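PDB 3FEF: alpha-galacturonidase from Bacillus subtilis, which hydrolyses galacturonides, releasing alpha-D-galacturonate from alpha-1,4-di-galacturonate as a tetrameric family 4 glycosidase that uses NAD(+) and manganese. Local coordinates for residues G13-Q16 / G17-S21; D42-A45 / A46-E50; L381-G384 / V385-L388. One frame throughout, in Å; residues are numbered along the deposited sequence.

Contact 1 (G13-Q16 / G17-S21); sequences GGSQ and GWARS
S15 and A19 meet in a local contact where the loop after strand 6-11 enters helix 18-28. This is the glycine-rich turn of the Rossmann fold, consistent with its assignment to NAD(+) binding by similarity. G17 is the N-cap residue. S15 OG, two residues before it, accepts two backbone amides. It accepts from A19 N at 3.0 Å, in a nearly straight bond (169°). G17 N also reaches S15 OG at 3.0 Å, at a more bent angle of 151°. The S15 hydroxyl lies anti to N (chi1 153°), which turns it to the two amides. R20 lies beside Q16, with Q16 CG set over one face of its guanidinium, 4.0 Å from R20 NH2. The polar end of R20 is held elsewhere: NE bonds to N49 and NH2 to T309. W18 turns away from the loop. Its indole stacks on Y145 and meets the ring of H170, the proton donor by similarity, so the start of this helix borders the active site. Beside these bonds, S15 CB rests on A19 CB at 3.6 Å.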
loop_
_atom_site.group_PDB
_atom_site.type_symbol
_atom_site.label_atom_id
_atom_site.label_comp_id
_atom_site.label_asym_id
_atom_site.label_seq_id
_atom_site.Cartn_x
_atom_site.Cartn_y
_atom_site.Cartn_z
ATOM N N GLY A 13 -5.550 0.396 -39.921
ATOM C CA GLY A 13 -4.933 -0.365 -41.018
ATOM C C GLY A 13 -4.668 0.371 -42.328
ATOM O O GLY A 13 -4.145 -0.215 -43.289
ATOM N N GLY A 14 -5.024 1.651 -42.375
ATOM C CA GLY A 14 -4.713 2.482 -43.526
ATOM C C GLY A 14 -3.426 3.237 -43.243
ATOM O O GLY A 14 -2.949 4.015 -44.071
ATOM N N SER A 15 -2.870 2.992 -42.059
ATOM C CA SER A 15 -1.670 3.686 -41.586
ATOM C C SER A 15 -0.559 3.656 -42.619
ATOM O O SER A 15 -0.366 2.667 -43.319
ATOM C CB SER A 15 -1.170 3.053 -40.292
ATOM O OG SER A 15 0.230 3.253 -40.146
ATOM N N GLN A 16 0.169 4.757 -42.714
ATOM C CA GLN A 16 1.297 4.835 -43.614
ATOM C C GLN A 16 2.592 4.948 -42.817
ATOM O O GLN A 16 3.644 5.252 -43.381
ATOM C CB GLN A 16 1.115 6.006 -44.593
ATOM C CG GLN A 16 0.105 5.696 -45.712
ATOM C CD GLN A 16 -0.254 6.901 -46.575
ATOM O OE1 GLN A 16 -0.137 6.852 -47.797
ATOM N NE2 GLN A 16 -0.707 7.981 -45.940
ATOM N N GLY A 17 2.504 4.701 -41.505
ATOM C CA GLY A 17 3.683 4.682 -40.611
ATOM C C GLY A 17 3.881 3.308 -39.970
ATOM O O GLY A 17 4.569 2.434 -40.522
ATOM N N TRP A 18 3.256 3.104 -38.812
ATOM C CA TRP A 18 3.296 1.804 -38.127
ATOM C C TRP A 18 2.884 0.590 -38.963
ATOM O O TRP A 18 3.545 -0.435 -38.899
ATOM C CB TRP A 18 2.490 1.853 -36.818
ATOM C CG TRP A 18 3.092 2.826 -35.848
ATOM C CD1 TRP A 18 2.628 4.072 -35.532
ATOM C CD2 TRP A 18 4.306 2.646 -35.114
ATOM N NE1 TRP A 18 3.474 4.667 -34.620
ATOM C CE2 TRP A 18 4.509 3.810 -34.351
ATOM C CE3 TRP A 18 5.224 1.596 -35.005
ATOM C CZ2 TRP A 18 5.603 3.957 -33.492
ATOM C CZ3 TRP A 18 6.310 1.743 -34.163
ATOM C CH2 TRP A 18 6.494 2.917 -33.417
ATOM N N ALA A 19 1.792 0.672 -39.718
ATOM C CA ALA A 19 1.379 -0.493 -40.529
ATOM C C ALA A 19 2.476 -0.957 -41.507
ATOM O O ALA A 19 2.723 -2.147 -41.650
ATOM C CB ALA A 19 0.058 -0.219 -41.279
ATOM N N ARG A 20 3.125 -0.007 -42.164
ATOM C CA ARG A 20 4.208 -0.289 -43.115
ATOM C C ARG A 20 5.399 -0.952 -42.428
ATOM O O ARG A 20 5.920 -1.969 -42.889
ATOM C CB ARG A 20 4.688 1.005 -43.780
ATOM C CG ARG A 20 3.693 1.620 -44.718
ATOM C CD ARG A 20 3.362 0.675 -45.852
ATOM N NE ARG A 20 2.133 1.106 -46.493
ATOM C CZ ARG A 20 2.070 2.115 -47.351
ATOM N NH1 ARG A 20 3.183 2.760 -47.678
ATOM N NH2 ARG A 20 0.899 2.475 -47.880
ATOM N N SER A 21 5.822 -0.362 -41.323
ATOM C CA SER A 21 6.893 -0.920 -40.522
ATOM C C SER A 21 6.558 -2.345 -40.057
ATOM O O SER A 21 7.383 -3.255 -40.136
ATOM C CB SER A 21 7.185 -0.001 -39.340
ATOM O OG SER A 21 7.209 -0.758 -38.143
#

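Contact 2 (D42-A45 / A46-E50); sequences DFEA and AQKNE
E44 and K48 run alongside each other in the same direction, one turn apart on helix 43-53. This helix belongs to the beta-alpha-beta unit formed with strands 34-39 and 61-66 of the Rossmann domain. From its start, K48 CB sits 3.6 Å from A45 O. CG rests on the carbonyl of the preceding turn, 3.4 Å from E44 O, and CD stays near the same oxygen. CG lies beside the backbone N (chi1 -71°), and the extended chain beyond it carries CE past E44 CG at 4.0 Å. NZ then forms a long salt bridge to E44 OE2, at 3.5 Å. It also pairs with E310 of helix 295-314, so the ammonium has two carboxylate partners. With an alanine here, E44 and E310 would probably lose the positive charge they share, and a gap is likely to open against helix 295-314.

D42 caps the start of the helix. Its OD1 accepts from A45 N at 3.2 Å, with the donor well above the carboxylate plane (66° out of it). The backbone then continues with Q47 N to F43 O at 2.8 Å and N49 N to A45 O at 3.0 Å. F43 packs its ring against A65 of strand 61-66 and lies across the Q47 side chain, although the Q47 end has a second conformer and its place is doubtful. The N49 amide bonds to G13 and S15 of the glycine-rich loop and to R20 of helix 18-28. K48 thus faces helix 295-314, while N49 faces the loop and helix 18-28. E44 shares K48 with E310, and the ionic pull on the lysine probably runs mainly out of the helix, to helix 295-314.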
loop_
_atom_site.group_PDB
_atom_site.type_symbol
_atom_site.label_atom_id
_atom_site.label_comp_id
_atom_site.label_asym_id
_atom_site.label_seq_id
_atom_site.Cartn_x
_atom_site.Cartn_y
_atom_site.Cartn_z
ATOM N N ASP A 42 -11.151 4.975 -42.925
ATOM C CA ASP A 42 -10.910 5.267 -44.328
ATOM C C ASP A 42 -10.540 3.982 -45.078
ATOM O O ASP A 42 -9.365 3.592 -45.130
ATOM C CB ASP A 42 -9.782 6.285 -44.459
ATOM C CG ASP A 42 -9.370 6.514 -45.904
ATOM O OD1 ASP A 42 -9.893 5.812 -46.794
ATOM O OD2 ASP A 42 -8.519 7.382 -46.155
ATOM N N PHE A 43 -11.548 3.324 -45.643
ATOM C CA PHE A 43 -11.356 2.005 -46.233
ATOM C C PHE A 43 -10.418 2.054 -47.425
ATOM O O PHE A 43 -9.727 1.079 -47.728
ATOM C CB PHE A 43 -12.690 1.390 -46.647
ATOM C CG PHE A 43 -12.562 0.008 -47.217
ATOM C CD1 PHE A 43 -12.292 -0.178 -48.564
ATOM C CD2 PHE A 43 -12.712 -1.107 -46.406
ATOM C CE1 PHE A 43 -12.180 -1.457 -49.094
ATOM C CE2 PHE A 43 -12.596 -2.387 -46.933
ATOM C CZ PHE A 43 -12.327 -2.561 -48.277
ATOM N N GLU A 44 -10.388 3.198 -48.092
ATOM C CA GLU A 44 -9.563 3.350 -49.276
ATOM C C GLU A 44 -8.100 3.150 -48.924
ATOM O O GLU A 44 -7.359 2.512 -49.660
ATOM C CB GLU A 44 -9.756 4.735 -49.888
ATOM C CG GLU A 44 -9.136 4.881 -51.251
ATOM C CD GLU A 44 -9.211 6.306 -51.775
ATOM O OE1 GLU A 44 -9.822 7.169 -51.110
ATOM O OE2 GLU A 44 -8.653 6.562 -52.859
ATOM N N ALA A 45 -7.682 3.706 -47.793
ATOM C CA ALA A 45 -6.293 3.547 -47.369
ATOM C C ALA A 45 -6.024 2.097 -46.959
ATOM O O ALA A 45 -4.977 1.536 -47.274
ATOM C CB ALA A 45 -5.969 4.510 -46.222
ATOM N N ALA A 46 -6.968 1.477 -46.261
ATOM C CA ALA A 46 -6.758 0.106 -45.826
ATOM C C ALA A 46 -6.623 -0.793 -47.055
ATOM O O ALA A 46 -5.792 -1.694 -47.085
ATOM C CB ALA A 46 -7.905 -0.360 -44.929
ATOM N N GLN A 47 -7.443 -0.528 -48.068
ATOM C CA GLN A 47 -7.453 -1.335 -49.288
ATOM C C GLN A 47 -6.101 -1.265 -49.992
ATOM O O GLN A 47 -5.595 -2.263 -50.503
ATOM C CB GLN A 47 -8.578 -0.871 -50.226
ATOM C CG GLN A 47 -8.910 -1.849 -51.354
ATOM C CD GLN A 47 -10.105 -1.405 -52.186
ATOM O OE1 GLN A 47 -10.270 -0.220 -52.474
ATOM N NE2 GLN A 47 -10.941 -2.358 -52.575
ATOM N N LYS A 48 -5.516 -0.078 -50.004
ATOM C CA LYS A 48 -4.192 0.115 -50.571
ATOM C C LYS A 48 -3.076 -0.605 -49.796
ATOM O O LYS A 48 -2.164 -1.175 -50.396
ATOM C CB LYS A 48 -3.895 1.605 -50.691
ATOM C CG LYS A 48 -4.720 2.276 -51.781
ATOM C CD LYS A 48 -4.514 3.770 -51.769
ATOM C CE LYS A 48 -5.453 4.444 -52.754
ATOM N NZ LYS A 48 -5.191 5.902 -52.812
ATOM N N ASN A 49 -3.137 -0.571 -48.473
ATOM C CA ASN A 49 -2.223 -1.375 -47.674
ATOM C C ASN A 49 -2.442 -2.862 -47.901
ATOM O O ASN A 49 -1.522 -3.671 -47.767
ATOM C CB ASN A 49 -2.374 -1.049 -46.191
ATOM C CG ASN A 49 -1.491 0.093 -45.765
ATOM O OD1 ASN A 49 -0.496 0.379 -46.419
ATOM N ND2 ASN A 49 -1.848 0.759 -44.665
ATOM N N GLU A 50 -3.668 -3.233 -48.232
ATOM C CA GLU A 50 -3.945 -4.635 -48.488
ATOM C C GLU A 50 -3.227 -5.086 -49.757
ATOM O O GLU A 50 -2.679 -6.182 -49.810
ATOM C CB GLU A 50 -5.441 -4.881 -48.601
ATOM C CG GLU A 50 -5.777 -6.250 -49.101
ATOM C CD GLU A 50 -7.088 -6.269 -49.850
ATOM O OE1 GLU A 50 -8.161 -6.264 -49.197
ATOM O OE2 GLU A 50 -7.040 -6.289 -51.099
#

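Contact 3 (L381-G384 / V385-L388); sequences LPKG and VEML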
loop_
_atom_site.group_PDB
_atom_site.type_symbol
_atom_site.label_atom_id
_atom_site.label_comp_id
_atom_site.label_asym_id
_atom_site.label_seq_id
_atom_site.Cartn_x
_atom_site.Cartn_y
_atom_site.Cartn_z
ATOM N N LEU A 381 12.826 7.038 -9.867
ATOM C CA LEU A 381 13.367 8.127 -10.673
ATOM C C LEU A 381 14.169 9.057 -9.774
ATOM O O LEU A 381 14.070 8.965 -8.562
ATOM C CB LEU A 381 12.201 8.893 -11.300
ATOM C CG LEU A 381 11.387 8.078 -12.339
ATOM C CD1 LEU A 381 9.945 8.598 -12.448
ATOM C CD2 LEU A 381 12.080 8.113 -13.690
ATOM N N PRO A 382 14.984 9.950 -10.354
ATOM C CA PRO A 382 15.492 11.047 -9.514
ATOM C C PRO A 382 14.309 11.809 -8.916
ATOM O O PRO A 382 13.260 11.920 -9.552
ATOM C CB PRO A 382 16.210 11.956 -10.512
ATOM C CG PRO A 382 16.630 11.040 -11.626
ATOM C CD PRO A 382 15.572 9.947 -11.704
ATOM N N LYS A 383 14.493 12.362 -7.725
ATOM C CA LYS A 383 13.394 12.973 -6.995
ATOM C C LYS A 383 12.715 14.111 -7.786
ATOM O O LYS A 383 11.471 14.170 -7.887
ATOM C CB LYS A 383 13.876 13.438 -5.618
ATOM C CG LYS A 383 12.807 14.160 -4.794
ATOM C CD LYS A 383 11.647 13.252 -4.467
ATOM C CE LYS A 383 12.120 12.053 -3.647
ATOM N NZ LYS A 383 11.019 11.037 -3.594
ATOM N N GLY A 384 13.523 14.979 -8.392
ATOM C CA GLY A 384 12.975 16.053 -9.237
ATOM C C GLY A 384 12.118 15.529 -10.385
ATOM O O GLY A 384 11.094 16.113 -10.746
ATOM N N VAL A 385 12.547 14.418 -10.962
ATOM C CA VAL A 385 11.864 13.842 -12.117
ATOM C C VAL A 385 10.584 13.175 -11.656
ATOM O O VAL A 385 9.571 13.231 -12.337
ATOM C CB VAL A 385 12.779 12.822 -12.831
ATOM C CG1 VAL A 385 12.047 12.124 -13.960
ATOM C CG2 VAL A 385 13.992 13.541 -13.365
ATOM N N GLU A 386 10.642 12.557 -10.479
ATOM C CA GLU A 386 9.490 11.863 -9.916
ATOM C C GLU A 386 8.382 12.865 -9.525
ATOM O O GLU A 386 7.194 12.601 -9.695
ATOM C CB GLU A 386 9.944 11.012 -8.716
ATOM C CG GLU A 386 8.843 10.446 -7.849
ATOM C CD GLU A 386 9.391 9.879 -6.547
ATOM O OE1 GLU A 386 10.139 8.866 -6.560
ATOM O OE2 GLU A 386 9.082 10.454 -5.494
HETATM N N MSE A 387 8.771 14.027 -9.031
HETATM C CA MSE A 387 7.796 15.084 -8.773
HETATM C C MSE A 387 7.087 15.522 -10.057
HETATM O O MSE A 387 5.866 15.673 -10.103
HETATM C CB MSE A 387 8.470 16.284 -8.103
HETATM C CG MSE A 387 8.958 16.015 -6.684
HETATM SE SE MSE A 387 10.388 17.265 -6.159
HETATM C CE MSE A 387 9.432 18.918 -6.538
ATOM N N LEU A 388 7.850 15.720 -11.123
ATOM C CA LEU A 388 7.211 16.079 -12.376
ATOM C C LEU A 388 6.307 14.947 -12.897
ATOM O O LEU A 388 5.194 15.196 -13.394
ATOM C CB LEU A 388 8.268 16.497 -13.409
ATOM C CG LEU A 388 8.806 17.918 -13.193
ATOM C CD1 LEU A 388 10.196 18.104 -13.822
ATOM C CD2 LEU A 388 7.802 18.968 -13.705
HETATM O O HOH W 1 10.382 7.451 -8.572
HETATM O O HOH W 2 12.676 9.640 -6.200
#
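The backbone opens a regular turn, with E386 N bonded to P382 O at 2.8 Å, nearly along the C=O axis, and M387 N to K383 O at 2.9 Å. L388 N follows on G384 O with a longer bond. V385 sends its two methyls to different partners: CG1 meets L381 CD2 at 4.0 Å, and CG2 lies against P382 CB at 3.9 Å. V385 also packs on F207 and W209 of strand 207-215 and on Y262. This is the N-terminal turn of helix 383-405, in the C-terminal domain of family 4 glycosidases, with P382 at the N-cap. K383 folds back on itself (chi2 63°, chi3 61°), which brings NZ to E386 OE2 at 2.8 Å in a salt bridge, from above the carboxylate plane. The other oxygen, E386 OE1, takes a bond from N355 and from two waters. One water joins it to L381 N; the other joins it to L381 O, 2.8 Å away from that water, and weakly to K383 NZ. The selenium of M387, a selenomethionine, lies 4.2 Å from K383 CG. M387 also packs on A398 of a second subunit, and K383 on L410 of that same subunit.

Contacts 1 and 2 belong to one Rossmann domain and touch directly. The N49 side chain of contact 2 joins them, so polar bonds tie the two helix starts together. Contact 3 is in the C-terminal domain, across the chain's centre, with its centre about 35 Å from that of contact 1 and 44 Å from that of contact 2. Contact 1 is at the surface, contact 2 is partly buried and contact 3 is buried. All three are helix starts. In the first a serine hydroxyl takes two backbone amides; in the second an aspartate caps the helix. The third has a proline at the N-cap, together with apolar packing, water bridges and a neighbouring subunit.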